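Putative integron gene cassette protein (Uncultured bacterium, PDB 3FUY) is of unknown function, the product of a mobile integron gene cassette, a protein of helices packed on a mixed six-stranded beta-sheet that assembles with further copies of itself. Local coordinates at residues 128-131 against 132-136; 64-67 against 68-71; 169-172 against 173-176. One frame throughout, in Å; residues are numbered along the deposited sequence.

From the N terminus, the three contacts follow one another in series, none enclosing or crossing another. Contact 2 comes first, two turns of helix 59-79, whose residues meet strands 34-39, 91-100 and 106-116. Contact 1 follows within helix 121-138, the crossover between strands 106-116 and 150-160; it lies about 16 Å from contact 2, centre to centre, and K134 and L135 pack on A75 of the first helix. Contact 3 ends the series beyond strand 150-160, where residues 169-176 close a tight turn against strand 91-100 and a second subunit. Contacts 2 and 3 lie on opposite sides of the chain's centre.

Contact 1 (128-131 against 132-136); sequences EELA and KEKLR
The ammonium nitrogen NZ of K132 is gripped twice, by E129 OE2 in a salt bridge of 3.1 Å and by a water that accepts a hydrogen bond from it, 2.9 Å from NZ. The same water donates to E129 OE1, so carboxylate, ammonium and water close a small ring, an i to i+3 pair on the outer side of helix 121-138. This helix is the crossover of a beta-alpha-beta unit, running between strands 106-116 and 150-160. The two side chains lie alongside one another and point the same way. E129 reaches its partner through a bend at chi2 (-53°), while K132 turns at chi3 (-63°), bringing its CE as well as NZ up to OE2. Both oxygens of the carboxylate are thus engaged, one directly and one through solvent, which would be expected to limit its rotation.

A second pair, spaced i to i+4, is apolar: L130 and K134 run side by side, and CD1 of L130 meets the lysine through its methylene CE at 4.0 Å. The backbone beneath is regular, with the amides of K132 to L135 bonded to the carbonyls four residues earlier. On the inner side, A131 and L135 are buried and pack on I92 of strand 91-100, while K134 and L135 also touch A75 of helix 59-79. The carbonyl of A131 is covered by L135 itself: its O accepts the amide N of L135 at 2.9 Å, and CG of the same leucine lies 3.4 Å from that oxygen.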
ATOM      1  N   GLU B 128       9.410  -6.123  32.826  1.00 37.17           N
ATOM      2  CA  GLU B 128       9.945  -4.933  32.192  1.00 39.18           C
ATOM      3  C   GLU B 128      11.472  -4.936  32.134  1.00 38.01           C
ATOM      4  O   GLU B 128      12.054  -4.574  31.118  1.00 31.67           O
ATOM      5  CB  GLU B 128       9.448  -3.685  32.921  1.00 39.99           C
ATOM      6  CG  GLU B 128       7.973  -3.433  32.719  1.00 43.12           C
ATOM      7  CD  GLU B 128       7.425  -2.347  33.621  1.00 48.04           C
ATOM      8  OE1 GLU B 128       8.151  -1.360  33.880  1.00 48.35           O
ATOM      9  OE2 GLU B 128       6.258  -2.481  34.058  1.00 46.01           O
ATOM     10  N   GLU B 129      12.114  -5.351  33.219  1.00 36.48           N
ATOM     11  CA  GLU B 129      13.576  -5.347  33.273  1.00 38.34           C
ATOM     12  C   GLU B 129      14.187  -6.455  32.435  1.00 35.01           C
ATOM     13  O   GLU B 129      15.184  -6.245  31.759  1.00 32.11           O
ATOM     14  CB  GLU B 129      14.074  -5.452  34.715  1.00 39.74           C
ATOM     15  CG  GLU B 129      13.761  -4.217  35.537  1.00 44.99           C
ATOM     16  CD  GLU B 129      14.251  -2.946  34.873  1.00 50.47           C
ATOM     17  OE1 GLU B 129      15.483  -2.799  34.705  1.00 52.95           O
ATOM     18  OE2 GLU B 129      13.406  -2.090  34.516  1.00 53.56           O
ATOM     19  N   LEU B 130      13.584  -7.636  32.495  1.00 36.30           N
ATOM     20  CA  LEU B 130      14.033  -8.765  31.698  1.00 37.94           C
ATOM     21  C   LEU B 130      13.911  -8.440  30.214  1.00 36.03           C
ATOM     22  O   LEU B 130      14.861  -8.617  29.453  1.00 36.81           O
ATOM     23  CB  LEU B 130      13.228 -10.010  32.041  1.00 35.23           C
ATOM     24  CG  LEU B 130      13.706 -11.280  31.349  1.00 40.78           C
ATOM     25  CD1 LEU B 130      15.129 -11.605  31.788  1.00 41.56           C
ATOM     26  CD2 LEU B 130      12.763 -12.433  31.633  1.00 46.29           C
ATOM     27  N   ALA B 131      12.742  -7.941  29.819  1.00 36.07           N
ATOM     28  CA  ALA B 131      12.497  -7.550  28.434  1.00 35.70           C
ATOM     29  C   ALA B 131      13.499  -6.494  27.952  1.00 33.57           C
ATOM     30  O   ALA B 131      14.067  -6.623  26.870  1.00 30.89           O
ATOM     31  CB  ALA B 131      11.042  -7.069  28.251  1.00 29.79           C
ATOM     32  N   LYS B 132      13.750  -5.470  28.766  1.00 34.84           N
ATOM     33  CA  LYS B 132      14.688  -4.419  28.367  1.00 33.63           C
ATOM     34  C   LYS B 132      16.099  -4.979  28.159  1.00 33.48           C
ATOM     35  O   LYS B 132      16.816  -4.589  27.232  1.00 30.94           O
ATOM     36  CB  LYS B 132      14.712  -3.273  29.386  1.00 35.68           C
ATOM     37  CG  LYS B 132      13.454  -2.429  29.404  1.00 40.74           C
ATOM     38  CD  LYS B 132      13.662  -1.098  30.141  1.00 43.45           C
ATOM     39  CE  LYS B 132      14.002  -1.296  31.607  1.00 48.92           C
ATOM     40  NZ  LYS B 132      14.111   0.013  32.337  1.00 53.76           N
ATOM     41  N   GLU B 133      16.490  -5.892  29.036  1.00 31.25           N
ATOM     42  CA  GLU B 133      17.763  -6.583  28.923  1.00 35.95           C
ATOM     43  C   GLU B 133      17.829  -7.345  27.595  1.00 33.91           C
ATOM     44  O   GLU B 133      18.761  -7.172  26.824  1.00 28.45           O
ATOM     45  CB  GLU B 133      17.912  -7.543  30.104  1.00 38.91           C
ATOM     46  CG  GLU B 133      19.207  -8.327  30.169  1.00 48.19           C
ATOM     47  CD  GLU B 133      19.188  -9.360  31.297  1.00 54.80           C
ATOM     48  OE1 GLU B 133      18.621  -9.065  32.378  1.00 54.05           O
ATOM     49  OE2 GLU B 133      19.731 -10.470  31.095  1.00 60.94           O
ATOM     50  N   LYS B 134      16.831  -8.181  27.324  1.00 30.11           N
ATOM     51  CA  LYS B 134      16.831  -8.948  26.080  1.00 32.71           C
ATOM     52  C   LYS B 134      16.861  -8.040  24.857  1.00 29.29           C
ATOM     53  O   LYS B 134      17.550  -8.334  23.886  1.00 29.18           O
ATOM     54  CB  LYS B 134      15.629  -9.894  26.005  1.00 34.77           C
ATOM     55  CG  LYS B 134      15.541 -10.882  27.166  1.00 37.66           C
ATOM     56  CD  LYS B 134      16.773 -11.766  27.238  1.00 44.14           C
ATOM     57  CE  LYS B 134      16.630 -12.834  28.325  1.00 49.81           C
ATOM     58  NZ  LYS B 134      17.849 -13.685  28.424  1.00 57.06           N
ATOM     59  N   LEU B 135      16.135  -6.927  24.916  1.00 26.23           N
ATOM     60  CA  LEU B 135      16.059  -6.019  23.775  1.00 28.66           C
ATOM     61  C   LEU B 135      17.350  -5.241  23.554  1.00 27.95           C
ATOM     62  O   LEU B 135      17.742  -4.986  22.416  1.00 25.55           O
ATOM     63  CB  LEU B 135      14.871  -5.050  23.915  1.00 25.60           C
ATOM     64  CG  LEU B 135      13.481  -5.641  23.670  1.00 24.41           C
ATOM     65  CD1 LEU B 135      12.443  -4.663  24.174  1.00 31.45           C
ATOM     66  CD2 LEU B 135      13.259  -5.957  22.184  1.00 19.80           C
ATOM     67  N   ARG B 136      18.010  -4.848  24.637  1.00 24.78           N
ATOM     68  CA  ARG B 136      19.270  -4.146  24.492  1.00 30.11           C
ATOM     69  C   ARG B 136      20.238  -5.031  23.732  1.00 26.85           C
ATOM     70  O   ARG B 136      20.953  -4.558  22.853  1.00 25.96           O
ATOM     71  CB  ARG B 136      19.847  -3.722  25.857  1.00 28.94           C
ATOM     72  CG  ARG B 136      19.353  -2.342  26.310  1.00 32.34           C
ATOM     73  CD  ARG B 136      20.086  -1.863  27.579  1.00 37.60           C
ATOM     74  NE  ARG B 136      19.920  -2.826  28.664  1.00 44.00           N
ATOM     75  CZ  ARG B 136      19.014  -2.721  29.633  1.00 47.07           C
ATOM     76  NH1 ARG B 136      18.192  -1.674  29.673  1.00 43.31           N
ATOM     77  NH2 ARG B 136      18.937  -3.660  30.570  1.00 41.27           N
TER
HETATM   78  O   HOH W   1      16.883  -0.474  32.912  1.00 60.40           O

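Contact 2 (64-67 against 68-71)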
ATOM      1  N   LEU B  64      17.099  -3.542   7.190  1.00 23.85           N
ATOM      2  CA  LEU B  64      17.352  -3.123   8.570  1.00 24.11           C
ATOM      3  C   LEU B  64      16.096  -3.368   9.390  1.00 23.50           C
ATOM      4  O   LEU B  64      16.133  -3.983  10.459  1.00 23.59           O
ATOM      5  CB  LEU B  64      17.730  -1.635   8.617  1.00 22.32           C
ATOM      6  CG  LEU B  64      18.122  -1.073   9.991  1.00 28.42           C
ATOM      7  CD1 LEU B  64      19.009   0.133   9.789  1.00 33.88           C
ATOM      8  CD2 LEU B  64      16.907  -0.683  10.801  1.00 26.63           C
ATOM      9  N   CYS B  65      14.967  -2.914   8.864  1.00 23.12           N
ATOM     10  CA  CYS B  65      13.707  -3.137   9.556  1.00 22.78           C
ATOM     11  C   CYS B  65      13.450  -4.636   9.787  1.00 22.55           C
ATOM     12  O   CYS B  65      13.083  -5.049  10.890  1.00 18.86           O
ATOM     13  CB  CYS B  65      12.548  -2.464   8.813  1.00 23.03           C
ATOM     14  SG  CYS B  65      11.008  -2.492   9.733  1.00 26.81           S
ATOM     15  N   LEU B  66      13.672  -5.456   8.760  1.00 22.33           N
ATOM     16  CA  LEU B  66      13.510  -6.901   8.931  1.00 23.64           C
ATOM     17  C   LEU B  66      14.436  -7.462  10.021  1.00 22.71           C
ATOM     18  O   LEU B  66      14.037  -8.338  10.791  1.00 22.19           O
ATOM     19  CB  LEU B  66      13.720  -7.643   7.606  1.00 23.91           C
ATOM     20  CG  LEU B  66      12.636  -7.390   6.544  1.00 27.40           C
ATOM     21  CD1 LEU B  66      13.008  -8.030   5.208  1.00 27.72           C
ATOM     22  CD2 LEU B  66      11.288  -7.892   7.026  1.00 25.73           C
ATOM     23  N   ASP B  67      15.671  -6.970  10.090  1.00 22.33           N
ATOM     24  CA  ASP B  67      16.582  -7.444  11.127  1.00 22.56           C
ATOM     25  C   ASP B  67      16.104  -7.077  12.538  1.00 23.36           C
ATOM     26  O   ASP B  67      16.206  -7.892  13.459  1.00 21.83           O
ATOM     27  CB  ASP B  67      18.011  -6.945  10.888  1.00 27.23           C
ATOM     28  CG  ASP B  67      18.762  -7.780   9.849  1.00 33.76           C
ATOM     29  OD1 ASP B  67      18.248  -8.835   9.424  1.00 41.27           O
ATOM     30  OD2 ASP B  67      19.883  -7.381   9.463  1.00 46.00           O
ATOM     31  N   LYS B  68      15.584  -5.858  12.714  1.00 20.95           N
ATOM     32  CA  LYS B  68      15.051  -5.466  14.016  1.00 22.33           C
ATOM     33  C   LYS B  68      13.762  -6.245  14.352  1.00 19.96           C
ATOM     34  O   LYS B  68      13.518  -6.593  15.505  1.00 19.38           O
ATOM     35  CB  LYS B  68      14.807  -3.943  14.092  1.00 20.20           C
ATOM     36  CG  LYS B  68      16.041  -3.078  13.818  1.00 21.20           C
ATOM     37  CD  LYS B  68      17.224  -3.493  14.685  1.00 23.70           C
ATOM     38  CE  LYS B  68      18.529  -2.869  14.161  1.00 22.65           C
ATOM     39  NZ  LYS B  68      19.688  -3.127  15.062  1.00 23.66           N
HETATM   40  N   MSE B  69      12.936  -6.521  13.345  1.00 21.43           N
HETATM   41  CA  MSE B  69      11.763  -7.382  13.564  1.00 21.69           C
HETATM   42  C   MSE B  69      12.218  -8.737  14.080  1.00 21.31           C
HETATM   43  O   MSE B  69      11.619  -9.300  14.988  1.00 19.63           O
HETATM   44  CB  MSE B  69      10.944  -7.552  12.277  1.00 20.73           C
HETATM   45  CG  MSE B  69      10.360  -6.227  11.817  1.00 24.54           C
HETATM   46 SE   MSE B  69       9.509  -6.321  10.068  0.89 31.31          SE
HETATM   47  CE  MSE B  69       7.886  -7.294  10.548  1.00 20.55           C
ATOM     48  N   LYS B  70      13.310  -9.245  13.514  1.00 19.79           N
ATOM     49  CA  LYS B  70      13.845 -10.509  13.981  1.00 23.00           C
ATOM     50  C   LYS B  70      14.397 -10.377  15.418  1.00 22.85           C
ATOM     51  O   LYS B  70      14.212 -11.262  16.246  1.00 21.64           O
ATOM     52  CB  LYS B  70      14.924 -11.017  13.030  1.00 25.41           C
ATOM     53  CG  LYS B  70      15.538 -12.354  13.478  1.00 33.61           C
ATOM     54  CD  LYS B  70      16.580 -12.857  12.484  1.00 38.31           C
ATOM     55  CE  LYS B  70      17.139 -14.208  12.920  1.00 45.66           C
ATOM     56  NZ  LYS B  70      17.704 -14.170  14.297  1.00 40.77           N
ATOM     57  N   GLY B  71      15.054  -9.261  15.719  1.00 23.20           N
ATOM     58  CA  GLY B  71      15.605  -9.079  17.053  1.00 21.37           C
ATOM     59  C   GLY B  71      14.510  -9.134  18.115  1.00 23.52           C
ATOM     60  O   GLY B  71      14.681  -9.740  19.183  1.00 21.50           O
TER
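Four backbone hydrogen bonds, each from N-H to the carbonyl four residues earlier, make up the polar part of this stretch of helix, joining K68 to L64, M69 to C65, K70 to L66 and G71 to D67. The shortest include M69 N to C65 O at 2.9 Å.

The apolar contacts fall on two flanks. On one, the selenium of selenomethionine M69 touches two neighbours, 3.9 Å from CD2 of L66 and 4.1 Å from SG of C65. Its CG stands anti to the carbonyl carbon (chi1 -64°), which carries the chain back over the preceding turn and sets CG 3.1 Å from C65 O. On the other, L64 and K68 cross at an angle, the leucine methyl CD2 lying 3.9 Å from CG of the lysine, so it is the aliphatic stem that does the packing.

The lysine ammonium groups find their partners outside the two segments. NZ of the buried K68 is met by a salt bridge to D145 and by hydrogen bonds to T151 OG1 and L139 O, a set that probably favours the charged form; K70 pairs with D74.

With L64, C65 and K68 on V97 and C65, L66 and M69 on I37, the buried side chains of this stretch form the sheet-facing side of a helix packed across a mixed beta-sheet, with K70 on the exposed side.

Contact 3 (169-172 against 173-176); sequences PDKD and EYYK
P169 starts the turn with its carbonyl: O lies at the edge of the Y174 ring, near its plane and 3.4 Å from CD2, while R95 also hydrogen-bonds to it. D170 comes next, buried, its carboxylate crossing the Y175 phenol with the two planes 85° apart. CG of D170 is 3.3 Å from the OH of Y175, but each group has its stronger partner beyond the turn: OD1 and OD2 of D170 form salt bridges with R95 and R93, and the tyrosine hydroxyl bonds to F45 O.

K171 touches both Y174 and E173. Its CB sits over one face of the Y174 ring, 4.1 Å from the centroid, in a CH-pi contact displaced toward the rim. CG lies anti to the backbone N (chi1 -158°), and a bend at chi3 leads the chain alongside E173, where CD comes within 3.4 Å of OE1 and NZ completes a long salt bridge of 3.6 Å to the same oxygen. The hydroxyl of Y174 is held by E160. The carbonyl of K171 accepts the amide N of Y174 at 3.0 Å, the donor standing 47° out of the carbonyl plane.

D172 repeats that i to i+3 bond, its O taking the amide N of Y175 at 3.0 Å. Its side chain faces the neighbouring molecule, OD2 binding S33 OG of the second subunit, which also packs through P56, T53 and P32 on D170, K171 and Y175. Successive i to i+3 backbone bonds define a short 3-10 segment, here at a subunit interface near the C terminus.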
ATOM      1  N   PRO B 169      -1.900  -9.748  20.021  1.00 29.14           N
ATOM      2  CA  PRO B 169      -0.707  -8.935  20.309  1.00 27.12           C
ATOM      3  C   PRO B 169      -0.406  -7.865  19.266  1.00 27.91           C
ATOM      4  O   PRO B 169       0.314  -6.922  19.592  1.00 30.64           O
ATOM      5  CB  PRO B 169       0.429  -9.968  20.319  1.00 33.60           C
ATOM      6  CG  PRO B 169      -0.234 -11.271  20.598  1.00 35.48           C
ATOM      7  CD  PRO B 169      -1.584 -11.184  19.947  1.00 29.07           C
ATOM      8  N   ASP B 170      -0.931  -8.000  18.046  1.00 25.52           N
ATOM      9  CA  ASP B 170      -0.709  -6.998  17.006  1.00 25.89           C
ATOM     10  C   ASP B 170      -2.001  -6.312  16.518  1.00 25.91           C
ATOM     11  O   ASP B 170      -2.086  -5.889  15.371  1.00 24.26           O
ATOM     12  CB  ASP B 170      -0.004  -7.620  15.801  1.00 26.89           C
ATOM     13  CG  ASP B 170       1.470  -7.897  16.039  1.00 27.17           C
ATOM     14  OD1 ASP B 170       2.017  -7.510  17.095  1.00 26.23           O
ATOM     15  OD2 ASP B 170       2.080  -8.535  15.146  1.00 27.67           O
ATOM     16  N   LYS B 171      -2.989  -6.178  17.391  1.00 28.79           N
ATOM     17  CA  LYS B 171      -4.223  -5.465  17.049  1.00 29.59           C
ATOM     18  C   LYS B 171      -3.905  -4.145  16.349  1.00 27.50           C
ATOM     19  O   LYS B 171      -2.926  -3.482  16.688  1.00 29.33           O
ATOM     20  CB  LYS B 171      -5.021  -5.196  18.326  1.00 32.11           C
ATOM     21  CG  LYS B 171      -6.491  -4.957  18.124  1.00 33.68           C
ATOM     22  CD  LYS B 171      -7.127  -4.420  19.400  1.00 37.74           C
ATOM     23  CE  LYS B 171      -6.818  -5.320  20.596  1.00 43.99           C
ATOM     24  NZ  LYS B 171      -7.394  -4.761  21.862  1.00 48.59           N
ATOM     25  N   ASP B 172      -4.734  -3.761  15.381  1.00 27.00           N
ATOM     26  CA  ASP B 172      -4.473  -2.574  14.571  1.00 27.32           C
ATOM     27  C   ASP B 172      -4.361  -1.291  15.392  1.00 30.70           C
ATOM     28  O   ASP B 172      -3.598  -0.386  15.043  1.00 33.44           O
ATOM     29  CB  ASP B 172      -5.511  -2.416  13.451  1.00 30.18           C
ATOM     30  CG  ASP B 172      -6.920  -2.120  13.970  1.00 35.13           C
ATOM     31  OD1 ASP B 172      -7.137  -2.081  15.208  1.00 37.33           O
ATOM     32  OD2 ASP B 172      -7.819  -1.926  13.117  1.00 36.46           O
ATOM     33  N   GLU B 173      -5.109  -1.236  16.487  1.00 28.63           N
ATOM     34  CA  GLU B 173      -5.090  -0.111  17.424  1.00 35.72           C
ATOM     35  C   GLU B 173      -3.663   0.226  17.903  1.00 35.61           C
ATOM     36  O   GLU B 173      -3.282   1.400  18.041  1.00 34.18           O
ATOM     37  CB  GLU B 173      -6.005  -0.469  18.607  1.00 38.68           C
ATOM     38  CG  GLU B 173      -5.807   0.306  19.901  1.00 46.85           C
ATOM     39  CD  GLU B 173      -6.525  -0.359  21.080  1.00 52.52           C
ATOM     40  OE1 GLU B 173      -7.317  -1.297  20.843  1.00 55.08           O
ATOM     41  OE2 GLU B 173      -6.302   0.051  22.242  1.00 55.95           O
ATOM     42  N   TYR B 174      -2.868  -0.811  18.136  1.00 32.50           N
ATOM     43  CA  TYR B 174      -1.509  -0.641  18.648  1.00 28.34           C
ATOM     44  C   TYR B 174      -0.557   0.050  17.679  1.00 28.31           C
ATOM     45  O   TYR B 174       0.585   0.341  18.046  1.00 28.16           O
ATOM     46  CB  TYR B 174      -0.906  -1.984  19.056  1.00 26.60           C
ATOM     47  CG  TYR B 174      -1.699  -2.768  20.069  1.00 29.80           C
ATOM     48  CD1 TYR B 174      -2.471  -2.130  21.031  1.00 35.22           C
ATOM     49  CD2 TYR B 174      -1.658  -4.161  20.078  1.00 29.38           C
ATOM     50  CE1 TYR B 174      -3.193  -2.861  21.967  1.00 34.94           C
ATOM     51  CE2 TYR B 174      -2.372  -4.900  21.007  1.00 30.54           C
ATOM     52  CZ  TYR B 174      -3.139  -4.247  21.951  1.00 35.62           C
ATOM     53  OH  TYR B 174      -3.841  -4.992  22.887  1.00 33.52           O
ATOM     54  N   TYR B 175      -1.007   0.298  16.449  1.00 25.23           N
ATOM     55  CA  TYR B 175      -0.160   0.931  15.439  1.00 29.02           C
ATOM     56  C   TYR B 175      -0.590   2.356  15.091  1.00 30.43           C
ATOM     57  O   TYR B 175       0.050   3.009  14.271  1.00 29.45           O
ATOM     58  CB  TYR B 175      -0.122   0.078  14.159  1.00 25.67           C
ATOM     59  CG  TYR B 175       0.569  -1.250  14.360  1.00 25.86           C
ATOM     60  CD1 TYR B 175       1.910  -1.419  14.031  1.00 23.20           C
ATOM     61  CD2 TYR B 175      -0.105  -2.320  14.913  1.00 24.01           C
ATOM     62  CE1 TYR B 175       2.553  -2.651  14.232  1.00 23.69           C
ATOM     63  CE2 TYR B 175       0.520  -3.543  15.122  1.00 22.09           C
ATOM     64  CZ  TYR B 175       1.851  -3.701  14.779  1.00 23.03           C
ATOM     65  OH  TYR B 175       2.467  -4.919  14.985  1.00 25.27           O
ATOM     66  N   LYS B 176      -1.683   2.817  15.691  1.00 29.96           N
ATOM     67  CA  LYS B 176      -2.221   4.145  15.390  1.00 35.03           C
ATOM     68  C   LYS B 176      -1.202   5.284  15.471  1.00 35.15           C
ATOM     69  O   LYS B 176      -1.298   6.247  14.711  1.00 32.13           O
ATOM     70  CB  LYS B 176      -3.401   4.477  16.299  1.00 37.98           C
ATOM     71  CG  LYS B 176      -4.729   3.903  15.855  1.00 43.72           C
ATOM     72  CD  LYS B 176      -5.864   4.529  16.662  1.00 52.31           C
ATOM     73  CE  LYS B 176      -7.139   3.694  16.598  1.00 52.16           C
ATOM     74  NZ  LYS B 176      -7.824   3.680  17.932  1.00 59.50           N
TER